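Local coordinates for proton-dependent oligopeptide transporter family protein (Xanthomonas campestris, PDB 6EI3), which belongs to the POT family of the major facilitator superfamily and moves peptides across the membrane, coupled to protons, here caught in an auto-inhibited state, at the (2S)-2,3-dihydroxypropyl(7Z)-pentadec-7-enoate site. Sequence-based numbering; all coordinates share one arbitrary frame.

The (2S)-2,3-dihydroxypropyl(7Z)-pentadec-7-enoate site. Residues 60-61, 64, 101, 104-105, 108-109, 112. With 78M ((2S)-2,3-dihydroxypropyl(7Z)-pentadec-7-enoate), chain B.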
ATOM      1  N   PHE A  60       4.127  -5.512   3.635  1.00 24.20           N
ATOM      2  CA  PHE A  60       5.505  -5.884   3.994  1.00 25.42           C
ATOM      3  C   PHE A  60       5.797  -7.344   3.569  1.00 30.83           C
ATOM      4  O   PHE A  60       6.860  -7.604   3.003  1.00 30.70           O
ATOM      5  CB  PHE A  60       5.765  -5.718   5.506  1.00 27.92           C
ATOM      6  CG  PHE A  60       7.091  -6.313   5.933  1.00 30.89           C
ATOM      7  CD1 PHE A  60       8.290  -5.655   5.659  1.00 34.01           C
ATOM      8  CD2 PHE A  60       7.148  -7.574   6.519  1.00 33.64           C
ATOM      9  CE1 PHE A  60       9.519  -6.225   6.015  1.00 36.94           C
ATOM     10  CE2 PHE A  60       8.383  -8.150   6.863  1.00 37.72           C
ATOM     11  CZ  PHE A  60       9.558  -7.467   6.613  1.00 36.18           C
ATOM     12  N   PHE A  61       4.860  -8.295   3.873  1.00 27.27           N
ATOM     13  CA  PHE A  61       5.026  -9.727   3.594  1.00 26.42           C
ATOM     14  C   PHE A  61       5.210 -10.075   2.091  1.00 30.07           C
ATOM     15  O   PHE A  61       5.846 -11.101   1.869  1.00 29.13           O
ATOM     16  CB  PHE A  61       3.950 -10.594   4.257  1.00 27.42           C
ATOM     17  CG  PHE A  61       4.144 -10.663   5.755  1.00 28.57           C
ATOM     18  CD1 PHE A  61       5.314 -11.185   6.299  1.00 31.10           C
ATOM     19  CD2 PHE A  61       3.155 -10.209   6.621  1.00 31.57           C
ATOM     20  CE1 PHE A  61       5.500 -11.235   7.687  1.00 33.65           C
ATOM     21  CE2 PHE A  61       3.337 -10.261   8.014  1.00 35.56           C
ATOM     22  CZ  PHE A  61       4.509 -10.783   8.536  1.00 34.13           C
ATOM     23  N   LEU A  64       8.700 -11.607   1.772  1.00 30.87           N
ATOM     24  CA  LEU A  64       8.824 -13.022   2.094  1.00 31.12           C
ATOM     25  C   LEU A  64       8.243 -13.909   0.993  1.00 33.83           C
ATOM     26  O   LEU A  64       8.919 -14.843   0.576  1.00 34.47           O
ATOM     27  CB  LEU A  64       8.203 -13.351   3.457  1.00 31.43           C
ATOM     28  CG  LEU A  64       8.404 -14.790   3.969  1.00 36.78           C
ATOM     29  CD1 LEU A  64       9.880 -15.091   4.298  1.00 37.37           C
ATOM     30  CD2 LEU A  64       7.547 -15.041   5.180  1.00 37.41           C
ATOM     31  N   SER A 101      -7.350 -12.148  21.431  1.00 40.94           N
ATOM     32  CA  SER A 101      -6.191 -12.949  21.034  1.00 40.46           C
ATOM     33  C   SER A 101      -6.399 -13.694  19.705  1.00 41.43           C
ATOM     34  O   SER A 101      -5.577 -13.570  18.795  1.00 39.63           O
ATOM     35  CB  SER A 101      -5.824 -13.933  22.142  1.00 46.60           C
ATOM     36  OG  SER A 101      -4.536 -14.471  21.897  1.00 60.77           O
ATOM     37  N   PHE A 104      -7.004 -11.298  16.623  1.00 28.78           N
ATOM     38  CA  PHE A 104      -5.769 -10.643  16.172  1.00 29.93           C
ATOM     39  C   PHE A 104      -4.821 -11.630  15.487  1.00 34.12           C
ATOM     40  O   PHE A 104      -4.144 -11.244  14.535  1.00 32.75           O
ATOM     41  CB  PHE A 104      -5.073  -9.824  17.274  1.00 32.58           C
ATOM     42  CG  PHE A 104      -5.845  -8.622  17.788  1.00 35.73           C
ATOM     43  CD1 PHE A 104      -7.002  -8.184  17.149  1.00 38.12           C
ATOM     44  CD2 PHE A 104      -5.406  -7.919  18.906  1.00 40.39           C
ATOM     45  CE1 PHE A 104      -7.727  -7.093  17.643  1.00 40.00           C
ATOM     46  CE2 PHE A 104      -6.112  -6.804  19.377  1.00 43.30           C
ATOM     47  CZ  PHE A 104      -7.278  -6.410  18.751  1.00 40.53           C
ATOM     48  N   VAL A 105      -4.820 -12.911  15.926  1.00 31.38           N
ATOM     49  CA  VAL A 105      -4.042 -13.975  15.275  1.00 31.37           C
ATOM     50  C   VAL A 105      -4.604 -14.120  13.841  1.00 31.75           C
ATOM     51  O   VAL A 105      -3.832 -14.144  12.889  1.00 31.39           O
ATOM     52  CB  VAL A 105      -4.062 -15.309  16.074  1.00 36.55           C
ATOM     53  CG1 VAL A 105      -3.612 -16.487  15.202  1.00 36.69           C
ATOM     54  CG2 VAL A 105      -3.192 -15.212  17.333  1.00 36.77           C
ATOM     55  N   GLY A 108      -3.446 -11.317  11.713  1.00 24.97           N
ATOM     56  CA  GLY A 108      -2.032 -11.587  11.454  1.00 25.83           C
ATOM     57  C   GLY A 108      -1.840 -12.600  10.328  1.00 28.97           C
ATOM     58  O   GLY A 108      -1.028 -12.396   9.428  1.00 29.50           O
ATOM     59  N   LEU A 109      -2.621 -13.682  10.355  1.00 25.16           N
ATOM     60  CA  LEU A 109      -2.593 -14.743   9.346  1.00 24.55           C
ATOM     61  C   LEU A 109      -3.109 -14.252   7.989  1.00 27.68           C
ATOM     62  O   LEU A 109      -2.552 -14.630   6.953  1.00 25.75           O
ATOM     63  CB  LEU A 109      -3.389 -15.968   9.845  1.00 25.07           C
ATOM     64  CG  LEU A 109      -2.816 -16.715  11.071  1.00 30.71           C
ATOM     65  CD1 LEU A 109      -3.767 -17.817  11.529  1.00 31.84           C
ATOM     66  CD2 LEU A 109      -1.391 -17.274  10.818  1.00 32.70           C
ATOM     67  N   PHE A 112      -0.353 -11.917   6.532  1.00 27.37           N
ATOM     68  CA  PHE A 112       0.714 -12.794   6.061  1.00 28.11           C
ATOM     69  C   PHE A 112       0.349 -13.473   4.752  1.00 30.95           C
ATOM     70  O   PHE A 112       1.165 -13.479   3.821  1.00 29.75           O
ATOM     71  CB  PHE A 112       1.018 -13.850   7.140  1.00 31.33           C
ATOM     72  CG  PHE A 112       2.225 -14.730   6.905  1.00 33.90           C
ATOM     73  CD1 PHE A 112       3.509 -14.244   7.112  1.00 37.26           C
ATOM     74  CD2 PHE A 112       2.074 -16.072   6.578  1.00 35.98           C
ATOM     75  CE1 PHE A 112       4.622 -15.074   6.958  1.00 38.78           C
ATOM     76  CE2 PHE A 112       3.189 -16.909   6.453  1.00 39.44           C
ATOM     77  CZ  PHE A 112       4.455 -16.400   6.627  1.00 37.96           C
TER
HETATM   78  O21 78M B 617      11.119 -11.384   6.017  1.00 92.68           O
HETATM   79  C20 78M B 617      11.154 -12.439   6.970  1.00 93.94           C
HETATM   80  C18 78M B 617       9.926 -12.413   7.849  1.00 93.72           C
HETATM   81  O19 78M B 617      10.023 -11.348   8.801  1.00 93.73           O
HETATM   82  C17 78M B 617       9.673 -13.735   8.537  1.00 95.12           C
HETATM   83  O2  78M B 617       8.385 -13.555   9.171  1.00 94.40           O
HETATM   84  C1  78M B 617       7.864 -14.566   9.874  1.00 93.83           C
HETATM   85  O1  78M B 617       8.212 -15.715   9.775  1.00 95.10           O
HETATM   86  C2  78M B 617       6.837 -14.066  10.843  1.00 91.81           C
HETATM   87  C3  78M B 617       5.411 -14.451  10.496  1.00 90.08           C
HETATM   88  C4  78M B 617       4.654 -14.944  11.717  1.00 89.65           C
HETATM   89  C5  78M B 617       3.146 -14.872  11.605  1.00 87.50           C
HETATM   90  C6  78M B 617       2.556 -13.496  11.905  1.00 85.29           C
HETATM   91  C7  78M B 617       1.089 -13.628  12.152  1.00 83.77           C
HETATM   92  C8  78M B 617       0.385 -13.215  13.195  1.00 82.58           C
HETATM   93  C9  78M B 617       0.818 -12.421  14.393  1.00 80.97           C
HETATM   94  C10 78M B 617      -0.403 -11.734  15.000  1.00 77.80           C
HETATM   95  C11 78M B 617      -0.226 -11.250  16.426  1.00 76.80           C
HETATM   96  C12 78M B 617      -1.516 -11.290  17.224  1.00 74.94           C
HETATM   97  C13 78M B 617      -1.363 -10.879  18.677  1.00 75.71           C
HETATM   98  C15 78M B 617      -2.506 -10.662  20.923  1.00 75.89           C
HETATM   99  C14 78M B 617      -2.525 -11.307  19.557  1.00 75.77           C
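In this POT-family transporter of the major facilitator fold, a monoacylglycerol, 78M, lies along helix 100-117, on a surface that probably faces the membrane, and reaches across to Phe60, Phe61 and the start of helix 62-95. It is probably a lipid carried over from crystallisation in a lipidic phase. The molecule is poorly ordered, and the protein hides 280 of its 526 Å², consistent with a lipid lying on the protein surface.

Apolar contact carries the acyl chain. Ser101, Phe104, Val105, Gly108, Leu109 and Phe112 follow one another along one side of the helix. Gly108, lacking a side chain, lets the unsaturated part of the tail come down to the backbone, its CA 3.4 Å from 78M C8. Toward the methyl end, Phe104 touches with its CB, 3.7 Å from C14 of 78M; with chi1 at -65° its CG lies anti to the carbonyl carbon, and the ring is turned away from the tail. Phe112, its CG anti to the backbone N (chi1 -172°), instead lays one face toward the chain: 78M C3, near the ester, stands off the ring plane and just beyond the CE1 corner, 3.7 Å from CE1.

The edge of the Phe112 ring is turned against Phe61. Phe61 CE1 lies in plane at that edge, and Phe112 CD1 sits 3.5 Å above the centre of the Phe61 ring, an edge-to-face arrangement. Phe60 CD2 caps the opposite Phe61 face, offset toward its rim, so Phe61 is wedged between two phenyl groups.

Carbon atoms line the glycerol ester: Phe61 CE1 is 4.0 Å from the ester oxygen O2 of 78M, Leu64 CD1 is 4.0 Å from 78M C20, and Phe60 CE2 is 4.1 Å from the hydroxyl O19 of 78M. No protein nitrogen or oxygen comes within bonding distance of the headgroup.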